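Local coordinates for protein metallophosphoesterase (Clostridium thermocellum, PDB 4J6O) that probably removes phosphate from 2',3'-cyclic or 2'-phosphate RNA ends during bacterial RNA repair, as a manganese-dependent phosphatase of the calcineurin-like family, at residues G149-Q163 with W194-H208. Numbering follows the deposited sequence.
Sequences GKLVVAHAGMKEEFQ and WASDYRGKALVVYGH. With PGE (triethylene glycol), chain D; CIT (citric acid), chain K.
Ala156, Trp194 and Ala202 bury the most surface where strand 151-154 runs parallel to strand 203-206. Beyond the strand ends, Ala156 CB sits 3.6 Å from the centroid of the His208 imidazole, over one face, a CH-pi contact. Ala156 O takes a weak bond from Trp194 NE1. With Trp194 CG between its backbone N and carbonyl carbon (chi1 70°), the indole lies against the 157-159 backbone, with Met158 N over one face, Ala195 CB over the other and Trp194 CZ2 within 3.4 Å of Gly157 CA. That CZ2 atom also covers the centre of one Tyr206 face.

At the opposite end Ala202 CB packs on Val152 CG2 (3.6 Å) and Gly149 O. Nearby, Gln163 NE2 gives a nearly straight 2.8 Å bond to Tyr198 OH and another to Met158 O; both lie near the amide plane and fix its rotation. Tyr198 OH donates in turn to Ala202 O, in the carbonyl plane on a lone pair.

Between these ends, Val152 N to Leu203 O (2.8 Å) and Val205 N to Val152 O (3.0 Å) are sound rungs; the next, Ala154 N to Val205 O, is weak as the strands spread. Past them, Gly207 N bonds His155 O at 2.7 Å. His155 NE2 bonds a citrate, probably from the crystallisation liquor, and His208 ND1 reaches the same oxygen only weakly; the His155 side chain lies about 4 Å (nearest atoms) from the manganese of Asp19, His21 and Asp65. Strands 143-146 and 220-222 flank the pair, while Leu151, Val153 and Val205 pack on Ile16 of strand 14-17, joining the two sheets of the calcineurin-like fold.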
ATOM      1  N   GLY A 149     -16.329 -10.488   5.828  1.00 28.17           N
ATOM      2  CA  GLY A 149     -16.238  -9.353   6.734  1.00 31.60           C
ATOM      3  C   GLY A 149     -15.273  -9.527   7.897  1.00 34.93           C
ATOM      4  O   GLY A 149     -15.275  -8.737   8.831  1.00 29.75           O
ATOM      5  N   LYS A 150     -14.400 -10.526   7.842  1.00 27.96           N
ATOM      6  CA  LYS A 150     -13.485 -10.740   8.936  1.00 23.06           C
ATOM      7  C   LYS A 150     -12.183  -9.945   8.785  1.00 26.60           C
ATOM      8  O   LYS A 150     -11.401  -9.808   9.737  1.00 27.94           O
ATOM      9  CB  LYS A 150     -13.127 -12.238   9.029  1.00 25.32           C
ATOM     10  CG  LYS A 150     -14.279 -13.043   9.541  1.00 28.72           C
ATOM     11  CD  LYS A 150     -14.022 -14.532   9.265  1.00 29.76           C
ATOM     12  CE  LYS A 150     -15.256 -15.385   9.626  1.00 29.95           C
ATOM     13  NZ  LYS A 150     -15.100 -16.814   9.065  1.00 32.37           N
ATOM     14  N   LEU A 151     -11.966  -9.382   7.595  1.00 25.50           N
ATOM     15  CA  LEU A 151     -10.718  -8.696   7.328  1.00 23.81           C
ATOM     16  C   LEU A 151     -11.027  -7.459   6.526  1.00 21.82           C
ATOM     17  O   LEU A 151     -11.818  -7.534   5.582  1.00 23.43           O
ATOM     18  CB  LEU A 151      -9.799  -9.631   6.541  1.00 21.25           C
ATOM     19  CG  LEU A 151      -8.474  -9.047   5.957  1.00 22.54           C
ATOM     20  CD1 LEU A 151      -7.526  -8.575   7.055  1.00 21.25           C
ATOM     21  CD2 LEU A 151      -7.816 -10.044   4.923  1.00 22.09           C
ATOM     22  N   VAL A 152     -10.401  -6.346   6.888  1.00 20.58           N
ATOM     23  CA  VAL A 152     -10.473  -5.107   6.060  1.00 19.31           C
ATOM     24  C   VAL A 152      -9.038  -4.688   5.800  1.00 20.67           C
ATOM     25  O   VAL A 152      -8.224  -4.661   6.720  1.00 20.57           O
ATOM     26  CB  VAL A 152     -11.231  -4.032   6.824  1.00 23.66           C
ATOM     27  CG1 VAL A 152     -11.133  -2.668   6.109  1.00 24.34           C
ATOM     28  CG2 VAL A 152     -12.761  -4.415   6.959  1.00 25.93           C
ATOM     29  N   VAL A 153      -8.747  -4.292   4.567  1.00 19.80           N
ATOM     30  CA  VAL A 153      -7.433  -3.706   4.247  1.00 20.79           C
ATOM     31  C   VAL A 153      -7.676  -2.325   3.674  1.00 19.42           C
ATOM     32  O   VAL A 153      -8.590  -2.110   2.874  1.00 19.56           O
ATOM     33  CB  VAL A 153      -6.565  -4.556   3.282  1.00 18.75           C
ATOM     34  CG1 VAL A 153      -6.084  -5.878   3.986  1.00 19.40           C
ATOM     35  CG2 VAL A 153      -7.248  -4.838   1.934  1.00 20.60           C
ATOM     36  N   ALA A 154      -6.829  -1.384   4.095  1.00 20.37           N
ATOM     37  CA  ALA A 154      -6.889   0.016   3.655  1.00 19.41           C
ATOM     38  C   ALA A 154      -5.558   0.632   3.945  1.00 19.40           C
ATOM     39  O   ALA A 154      -4.840   0.152   4.854  1.00 20.66           O
ATOM     40  CB  ALA A 154      -7.985   0.797   4.419  1.00 22.29           C
ATOM     41  N   HIS A 155      -5.185   1.666   3.196  1.00 15.85           N
ATOM     42  CA  HIS A 155      -3.851   2.254   3.447  1.00 16.02           C
ATOM     43  C   HIS A 155      -3.763   2.913   4.817  1.00 18.20           C
ATOM     44  O   HIS A 155      -2.890   2.537   5.626  1.00 17.16           O
ATOM     45  CB  HIS A 155      -3.502   3.262   2.352  1.00 16.49           C
ATOM     46  CG  HIS A 155      -2.199   3.910   2.569  1.00 15.57           C
ATOM     47  ND1 HIS A 155      -1.006   3.233   2.383  1.00 17.78           N
ATOM     48  CD2 HIS A 155      -1.881   5.144   3.003  1.00 18.58           C
ATOM     49  CE1 HIS A 155      -0.003   4.040   2.687  1.00 20.36           C
ATOM     50  NE2 HIS A 155      -0.504   5.213   3.056  1.00 19.48           N
ATOM     51  N   ALA A 156      -4.612   3.898   5.082  1.00 17.69           N
ATOM     52  CA  ALA A 156      -4.540   4.611   6.360  1.00 21.77           C
ATOM     53  C   ALA A 156      -5.393   3.998   7.435  1.00 21.65           C
ATOM     54  O   ALA A 156      -5.444   4.510   8.551  1.00 26.72           O
ATOM     55  CB  ALA A 156      -4.889   6.118   6.165  1.00 19.25           C
ATOM     56  N   GLY A 157      -6.062   2.892   7.147  1.00 20.02           N
ATOM     57  CA  GLY A 157      -7.028   2.306   8.080  1.00 23.06           C
ATOM     58  C   GLY A 157      -8.472   2.559   7.655  1.00 22.62           C
ATOM     59  O   GLY A 157      -8.722   3.190   6.635  1.00 21.26           O
ATOM     60  N   MET A 158      -9.400   1.989   8.395  1.00 22.44           N
ATOM     61  CA  MET A 158     -10.812   2.203   8.105  1.00 22.60           C
ATOM     62  C   MET A 158     -11.598   1.985   9.408  1.00 25.76           C
ATOM     63  O   MET A 158     -11.767   0.847   9.876  1.00 28.39           O
ATOM     64  CB  MET A 158     -11.295   1.283   6.977  1.00 30.34           C
ATOM     65  CG  MET A 158     -12.684   1.687   6.409  1.00 27.59           C
ATOM     66  SD  MET A 158     -12.712   3.368   5.843  1.00 28.97           S
ATOM     67  CE  MET A 158     -11.569   3.306   4.447  1.00 26.50           C
ATOM     68  N   LYS A 159     -12.083   3.080   9.996  1.00 33.18           N
ATOM     69  CA  LYS A 159     -12.880   2.950  11.206  1.00 32.22           C
ATOM     70  C   LYS A 159     -14.206   2.229  10.912  1.00 31.85           C
ATOM     71  O   LYS A 159     -14.642   2.186   9.758  1.00 29.34           O
ATOM     72  CB  LYS A 159     -13.113   4.320  11.846  1.00 35.69           C
ATOM     73  CG  LYS A 159     -13.819   5.290  10.980  1.00 31.83           C
ATOM     74  CD  LYS A 159     -14.160   6.526  11.873  1.00 34.53           C
ATOM     75  CE  LYS A 159     -14.592   7.735  11.105  1.00 43.97           C
ATOM     76  NZ  LYS A 159     -14.976   8.849  12.049  1.00 42.42           N
ATOM     77  N   GLU A 160     -14.796   1.607  11.944  1.00 30.89           N
ATOM     78  CA  GLU A 160     -15.939   0.706  11.772  1.00 35.59           C
ATOM     79  C   GLU A 160     -17.093   1.257  10.941  1.00 39.75           C
ATOM     80  O   GLU A 160     -17.590   0.581  10.037  1.00 37.46           O
ATOM     81  CB  GLU A 160     -16.465   0.260  13.131  1.00 39.16           C
ATOM     82  CG  GLU A 160     -17.645  -0.686  13.018  1.00 42.92           C
ATOM     83  CD  GLU A 160     -18.025  -1.302  14.338  1.00 63.67           C
ATOM     84  OE1 GLU A 160     -17.416  -0.948  15.378  1.00 45.50           O
ATOM     85  OE2 GLU A 160     -18.931  -2.159  14.326  1.00 43.95           O
ATOM     86  N   GLU A 161     -17.501   2.490  11.262  1.00 39.13           N
ATOM     87  CA  GLU A 161     -18.642   3.160  10.644  1.00 43.48           C
ATOM     88  C   GLU A 161     -18.520   3.260   9.121  1.00 37.55           C
ATOM     89  O   GLU A 161     -19.521   3.350   8.427  1.00 42.73           O
ATOM     90  CB  GLU A 161     -18.797   4.572  11.266  1.00 43.94           C
ATOM     91  CG  GLU A 161     -19.871   5.474  10.663  1.00 89.21           C
ATOM     92  CD  GLU A 161     -19.741   6.957  11.088  1.00 70.47           C
ATOM     93  OE1 GLU A 161     -18.833   7.295  11.888  1.00 78.82           O
ATOM     94  OE2 GLU A 161     -20.561   7.789  10.611  1.00 87.02           O
ATOM     95  N   PHE A 162     -17.288   3.245   8.600  1.00 30.80           N
ATOM     96  CA  PHE A 162     -17.059   3.559   7.197  1.00 29.75           C
ATOM     97  C   PHE A 162     -16.807   2.255   6.403  1.00 34.06           C
ATOM     98  O   PHE A 162     -16.779   2.246   5.181  1.00 33.63           O
ATOM     99  CB  PHE A 162     -15.779   4.392   7.060  1.00 30.40           C
ATOM    100  CG  PHE A 162     -15.913   5.839   7.421  1.00 39.03           C
ATOM    101  CD1 PHE A 162     -17.092   6.388   7.927  1.00 34.03           C
ATOM    102  CD2 PHE A 162     -14.841   6.668   7.217  1.00 31.05           C
ATOM    103  CE1 PHE A 162     -17.151   7.731   8.237  1.00 42.52           C
ATOM    104  CE2 PHE A 162     -14.891   8.017   7.522  1.00 41.05           C
ATOM    105  CZ  PHE A 162     -16.056   8.560   8.021  1.00 42.54           C
ATOM    106  N   GLN A 163     -16.565   1.165   7.110  1.00 30.20           N
ATOM    107  CA  GLN A 163     -16.271  -0.083   6.418  1.00 33.93           C
ATOM    108  C   GLN A 163     -17.403  -0.517   5.515  1.00 40.28           C
ATOM    109  O   GLN A 163     -18.572  -0.559   5.907  1.00 36.30           O
ATOM    110  CB  GLN A 163     -15.898  -1.196   7.382  1.00 29.58           C
ATOM    111  CG  GLN A 163     -14.573  -0.934   8.113  1.00 38.48           C
ATOM    112  CD  GLN A 163     -14.349  -1.932   9.216  1.00 31.37           C
ATOM    113  OE1 GLN A 163     -15.128  -2.852   9.376  1.00 34.79           O
ATOM    114  NE2 GLN A 163     -13.310  -1.729  10.017  1.00 30.40           N
ATOM    115  N   TRP A 194      -7.796   6.738  15.308  1.00 31.06           N
ATOM    116  CA  TRP A 194      -9.011   5.976  15.164  1.00 27.13           C
ATOM    117  C   TRP A 194      -8.820   4.559  15.717  1.00 28.52           C
ATOM    118  O   TRP A 194      -9.777   3.914  16.178  1.00 33.54           O
ATOM    119  CB  TRP A 194      -9.386   5.948  13.686  1.00 27.43           C
ATOM    120  CG  TRP A 194      -8.440   5.093  12.864  1.00 25.19           C
ATOM    121  CD1 TRP A 194      -7.288   5.500  12.262  1.00 28.10           C
ATOM    122  CD2 TRP A 194      -8.539   3.672  12.615  1.00 24.42           C
ATOM    123  NE1 TRP A 194      -6.675   4.450  11.654  1.00 29.91           N
ATOM    124  CE2 TRP A 194      -7.414   3.312  11.839  1.00 30.10           C
ATOM    125  CE3 TRP A 194      -9.458   2.688  12.974  1.00 28.39           C
ATOM    126  CZ2 TRP A 194      -7.155   1.984  11.426  1.00 26.66           C
ATOM    127  CZ3 TRP A 194      -9.202   1.347  12.559  1.00 23.83           C
ATOM    128  CH2 TRP A 194      -8.083   1.026  11.774  1.00 27.16           C
ATOM    129  N   ALA A 195      -7.589   4.057  15.643  1.00 28.11           N
ATOM    130  CA  ALA A 195      -7.389   2.656  16.036  1.00 29.46           C
ATOM    131  C   ALA A 195      -7.633   2.460  17.542  1.00 40.33           C
ATOM    132  O   ALA A 195      -8.128   1.416  17.980  1.00 32.05           O
ATOM    133  CB  ALA A 195      -5.992   2.168  15.632  1.00 28.63           C
ATOM    134  N   SER A 196      -7.314   3.472  18.337  1.00 34.67           N
ATOM    135  CA  SER A 196      -7.611   3.377  19.769  1.00 41.25           C
ATOM    136  C   SER A 196      -9.093   3.248  20.083  1.00 45.22           C
ATOM    137  O   SER A 196      -9.470   2.572  21.045  1.00 45.92           O
ATOM    138  CB  SER A 196      -6.990   4.519  20.547  1.00 45.58           C
ATOM    139  OG  SER A 196      -5.596   4.310  20.587  1.00 47.78           O
ATOM    140  N   ASP A 197      -9.934   3.868  19.265  1.00 38.19           N
ATOM    141  CA  ASP A 197     -11.355   3.852  19.526  1.00 39.58           C
ATOM    142  C   ASP A 197     -12.049   2.735  18.779  1.00 37.18           C
ATOM    143  O   ASP A 197     -13.267   2.619  18.858  1.00 46.63           O
ATOM    144  CB  ASP A 197     -11.979   5.178  19.101  1.00 37.85           C
ATOM    145  CG  ASP A 197     -11.580   6.338  20.003  1.00 62.85           C
ATOM    146  OD1 ASP A 197     -11.176   6.097  21.168  1.00 49.21           O
ATOM    147  OD2 ASP A 197     -11.674   7.495  19.528  1.00 52.92           O
ATOM    148  N   TYR A 198     -11.286   1.924  18.042  1.00 38.58           N
ATOM    149  CA  TYR A 198     -11.865   0.876  17.202  1.00 32.54           C
ATOM    150  C   TYR A 198     -12.357  -0.348  18.002  1.00 38.53           C
ATOM    151  O   TYR A 198     -11.635  -0.919  18.837  1.00 37.39           O
ATOM    152  CB  TYR A 198     -10.846   0.435  16.128  1.00 30.32           C
ATOM    153  CG  TYR A 198     -11.385  -0.573  15.141  1.00 32.68           C
ATOM    154  CD1 TYR A 198     -12.215  -0.173  14.106  1.00 29.63           C
ATOM    155  CD2 TYR A 198     -11.049  -1.925  15.233  1.00 27.95           C
ATOM    156  CE1 TYR A 198     -12.731  -1.079  13.181  1.00 31.74           C
ATOM    157  CE2 TYR A 198     -11.528  -2.837  14.305  1.00 31.48           C
ATOM    158  CZ  TYR A 198     -12.364  -2.421  13.283  1.00 28.00           C
ATOM    159  OH  TYR A 198     -12.886  -3.298  12.341  1.00 30.04           O
ATOM    160  N   ARG A 199     -13.600  -0.729  17.723  1.00 42.25           N
ATOM    161  CA  ARG A 199     -14.236  -1.854  18.391  1.00 39.79           C
ATOM    162  C   ARG A 199     -14.967  -2.699  17.349  1.00 41.20           C
ATOM    163  O   ARG A 199     -15.909  -3.413  17.655  1.00 48.61           O
ATOM    164  CB  ARG A 199     -15.223  -1.350  19.460  1.00 42.05           C
ATOM    165  CG  ARG A 199     -14.596  -0.530  20.579  1.00 44.99           C
ATOM    166  CD  ARG A 199     -13.494  -1.319  21.283  1.00 50.11           C
ATOM    167  NE  ARG A 199     -12.929  -0.625  22.441  1.00 65.22           N
ATOM    168  CZ  ARG A 199     -11.955   0.285  22.397  1.00 80.33           C
ATOM    169  NH1 ARG A 199     -11.414   0.661  21.241  1.00 42.26           N
ATOM    170  NH2 ARG A 199     -11.523   0.835  23.524  1.00 54.38           N
ATOM    171  N   GLY A 200     -14.512  -2.627  16.108  1.00 36.93           N
ATOM    172  CA  GLY A 200     -15.183  -3.301  15.018  1.00 34.38           C
ATOM    173  C   GLY A 200     -14.840  -4.792  14.977  1.00 43.64           C
ATOM    174  O   GLY A 200     -13.844  -5.259  15.556  1.00 38.01           O
ATOM    175  N   LYS A 201     -15.681  -5.542  14.270  1.00 39.62           N
ATOM    176  CA  LYS A 201     -15.528  -6.979  14.165  1.00 48.38           C
ATOM    177  C   LYS A 201     -14.337  -7.374  13.296  1.00 45.69           C
ATOM    178  O   LYS A 201     -13.620  -8.319  13.625  1.00 35.85           O
ATOM    179  CB  LYS A 201     -16.812  -7.588  13.591  1.00 65.30           C
ATOM    180  CG  LYS A 201     -16.620  -8.929  12.878  1.00 61.70           C
ATOM    181  CD  LYS A 201     -17.823  -9.268  11.998  1.00 84.46           C
ATOM    182  CE  LYS A 201     -17.568 -10.485  11.123  1.00 47.48           C
ATOM    183  NZ  LYS A 201     -18.567 -10.522  10.010  1.00 83.69           N
ATOM    184  N   ALA A 202     -14.150  -6.671  12.181  1.00 39.17           N
ATOM    185  CA  ALA A 202     -13.098  -7.048  11.223  1.00 33.71           C
ATOM    186  C   ALA A 202     -11.733  -6.677  11.743  1.00 26.82           C
ATOM    187  O   ALA A 202     -11.538  -5.601  12.317  1.00 33.31           O
ATOM    188  CB  ALA A 202     -13.299  -6.385   9.929  1.00 29.89           C
ATOM    189  N   LEU A 203     -10.781  -7.566  11.530  1.00 24.18           N
ATOM    190  CA  LEU A 203      -9.396  -7.210  11.735  1.00 23.93           C
ATOM    191  C   LEU A 203      -9.006  -6.213  10.637  1.00 24.28           C
ATOM    192  O   LEU A 203      -9.232  -6.499   9.459  1.00 23.44           O
ATOM    193  CB  LEU A 203      -8.568  -8.468  11.562  1.00 26.53           C
ATOM    194  CG  LEU A 203      -7.052  -8.303  11.428  1.00 27.50           C
ATOM    195  CD1 LEU A 203      -6.459  -7.774  12.712  1.00 34.00           C
ATOM    196  CD2 LEU A 203      -6.419  -9.667  11.077  1.00 26.35           C
ATOM    197  N   VAL A 204      -8.416  -5.057  10.994  1.00 22.99           N
ATOM    198  CA  VAL A 204      -8.023  -4.094   9.968  1.00 21.16           C
ATOM    199  C   VAL A 204      -6.525  -4.100   9.875  1.00 21.18           C
ATOM    200  O   VAL A 204      -5.842  -3.783  10.843  1.00 19.96           O
ATOM    201  CB  VAL A 204      -8.469  -2.635  10.318  1.00 24.76           C
ATOM    202  CG1 VAL A 204      -8.145  -1.689   9.169  1.00 22.84           C
ATOM    203  CG2 VAL A 204      -9.964  -2.626  10.695  1.00 23.23           C
ATOM    204  N   VAL A 205      -6.015  -4.458   8.694  1.00 19.78           N
ATOM    205  CA  VAL A 205      -4.555  -4.422   8.460  1.00 16.71           C
ATOM    206  C   VAL A 205      -4.326  -3.214   7.547  1.00 17.53           C
ATOM    207  O   VAL A 205      -4.956  -3.090   6.491  1.00 18.15           O
ATOM    208  CB  VAL A 205      -4.112  -5.704   7.797  1.00 17.66           C
ATOM    209  CG1 VAL A 205      -2.606  -5.718   7.598  1.00 19.95           C
ATOM    210  CG2 VAL A 205      -4.549  -6.926   8.640  1.00 20.27           C
ATOM    211  N   TYR A 206      -3.431  -2.333   7.970  1.00 16.80           N
ATOM    212  CA  TYR A 206      -3.235  -1.069   7.284  1.00 15.03           C
ATOM    213  C   TYR A 206      -1.791  -0.635   7.385  1.00 17.92           C
ATOM    214  O   TYR A 206      -0.986  -1.347   8.005  1.00 17.72           O
ATOM    215  CB  TYR A 206      -4.231   0.004   7.849  1.00 15.69           C
ATOM    216  CG  TYR A 206      -3.922   0.443   9.271  1.00 19.96           C
ATOM    217  CD1 TYR A 206      -4.213  -0.369  10.373  1.00 21.07           C
ATOM    218  CD2 TYR A 206      -3.395   1.699   9.488  1.00 20.58           C
ATOM    219  CE1 TYR A 206      -3.909   0.053  11.657  1.00 22.99           C
ATOM    220  CE2 TYR A 206      -3.082   2.147  10.762  1.00 23.48           C
ATOM    221  CZ  TYR A 206      -3.333   1.297  11.838  1.00 23.63           C
ATOM    222  OH  TYR A 206      -3.049   1.727  13.100  1.00 27.43           O
ATOM    223  N   GLY A 207      -1.443   0.492   6.750  1.00 17.69           N
ATOM    224  CA  GLY A 207      -0.047   0.918   6.699  1.00 18.35           C
ATOM    225  C   GLY A 207       0.005   2.445   6.676  1.00 17.69           C
ATOM    226  O   GLY A 207       0.306   3.037   5.616  1.00 18.43           O
ATOM    227  N   HIS A 208      -0.293   3.079   7.807  1.00 22.28           N
ATOM    228  CA  HIS A 208      -0.394   4.524   7.804  1.00 20.70           C
ATOM    229  C   HIS A 208       0.931   5.171   8.126  1.00 21.05           C
ATOM    230  O   HIS A 208       1.829   5.142   7.302  1.00 22.45           O
ATOM    231  CB  HIS A 208      -1.504   5.024   8.761  1.00 22.04           C
ATOM    232  CG  HIS A 208      -1.924   6.439   8.496  1.00 26.28           C
ATOM    233  ND1 HIS A 208      -1.525   7.165   7.395  1.00 28.52           N
ATOM    234  CD2 HIS A 208      -2.771   7.231   9.195  1.00 25.25           C
ATOM    235  CE1 HIS A 208      -2.072   8.385   7.458  1.00 26.24           C
ATOM    236  NE2 HIS A 208      -2.831   8.434   8.529  1.00 29.05           N
TER
HETATM  237  C1  PGE D 502     -19.724  -4.475   4.079  0.72 47.69           C
HETATM  238  O1  PGE D 502     -18.855  -4.749   2.954  0.72 47.96           O
HETATM  239  C2  PGE D 502     -19.007  -3.905   5.308  0.72 47.78           C
HETATM  240  O2  PGE D 502     -18.778  -4.898   6.315  0.72 46.78           O
HETATM  241  C3  PGE D 502     -18.122  -4.342   7.473  0.72 45.84           C
HETATM  242  C4  PGE D 502     -16.926  -5.148   8.014  0.72 42.88           C
HETATM  243  O4  PGE D 502     -15.756  -4.576  11.442  0.72 36.93           O
HETATM  244  C6  PGE D 502     -16.845  -5.063  10.662  0.72 37.70           C
HETATM  245  C5  PGE D 502     -16.614  -6.410   9.996  0.72 38.87           C
HETATM  246  O3  PGE D 502     -17.219  -6.391   8.708  0.72 41.10           O
HETATM  247  C1  CIT K 509       1.723   7.207   4.860  1.00 27.76           C
HETATM  248  O1  CIT K 509       2.432   6.207   4.452  1.00 25.62           O
HETATM  249  O2  CIT K 509       0.475   7.097   4.659  1.00 26.16           O
HETATM  250  C2  CIT K 509       2.342   8.419   5.522  1.00 27.11           C
HETATM  251  C3  CIT K 509       3.282   9.161   4.561  1.00 27.53           C
HETATM  252  O7  CIT K 509       2.461   9.374   3.367  1.00 27.83           O
HETATM  253  C4  CIT K 509       3.444  10.415   5.430  1.00 28.49           C
HETATM  254  C5  CIT K 509       4.221  11.081   4.316  1.00 31.58           C
HETATM  255  O3  CIT K 509       4.738  10.972   3.181  1.00 35.07           O
HETATM  256  O4  CIT K 509       4.488  12.252   4.706  1.00 39.43           O
HETATM  257  C6  CIT K 509       4.488   8.279   4.194  1.00 27.05           C
HETATM  258  O5  CIT K 509       4.499   7.810   3.032  1.00 26.82           O
HETATM  259  O6  CIT K 509       5.310   8.066   5.148  1.00 27.49           O
HETATM  260  O   HOH W   1     -15.483   0.995  16.246  1.00 40.36           O
HETATM  261  O   HOH W   2     -18.146  -4.541  13.260  1.00 46.43           O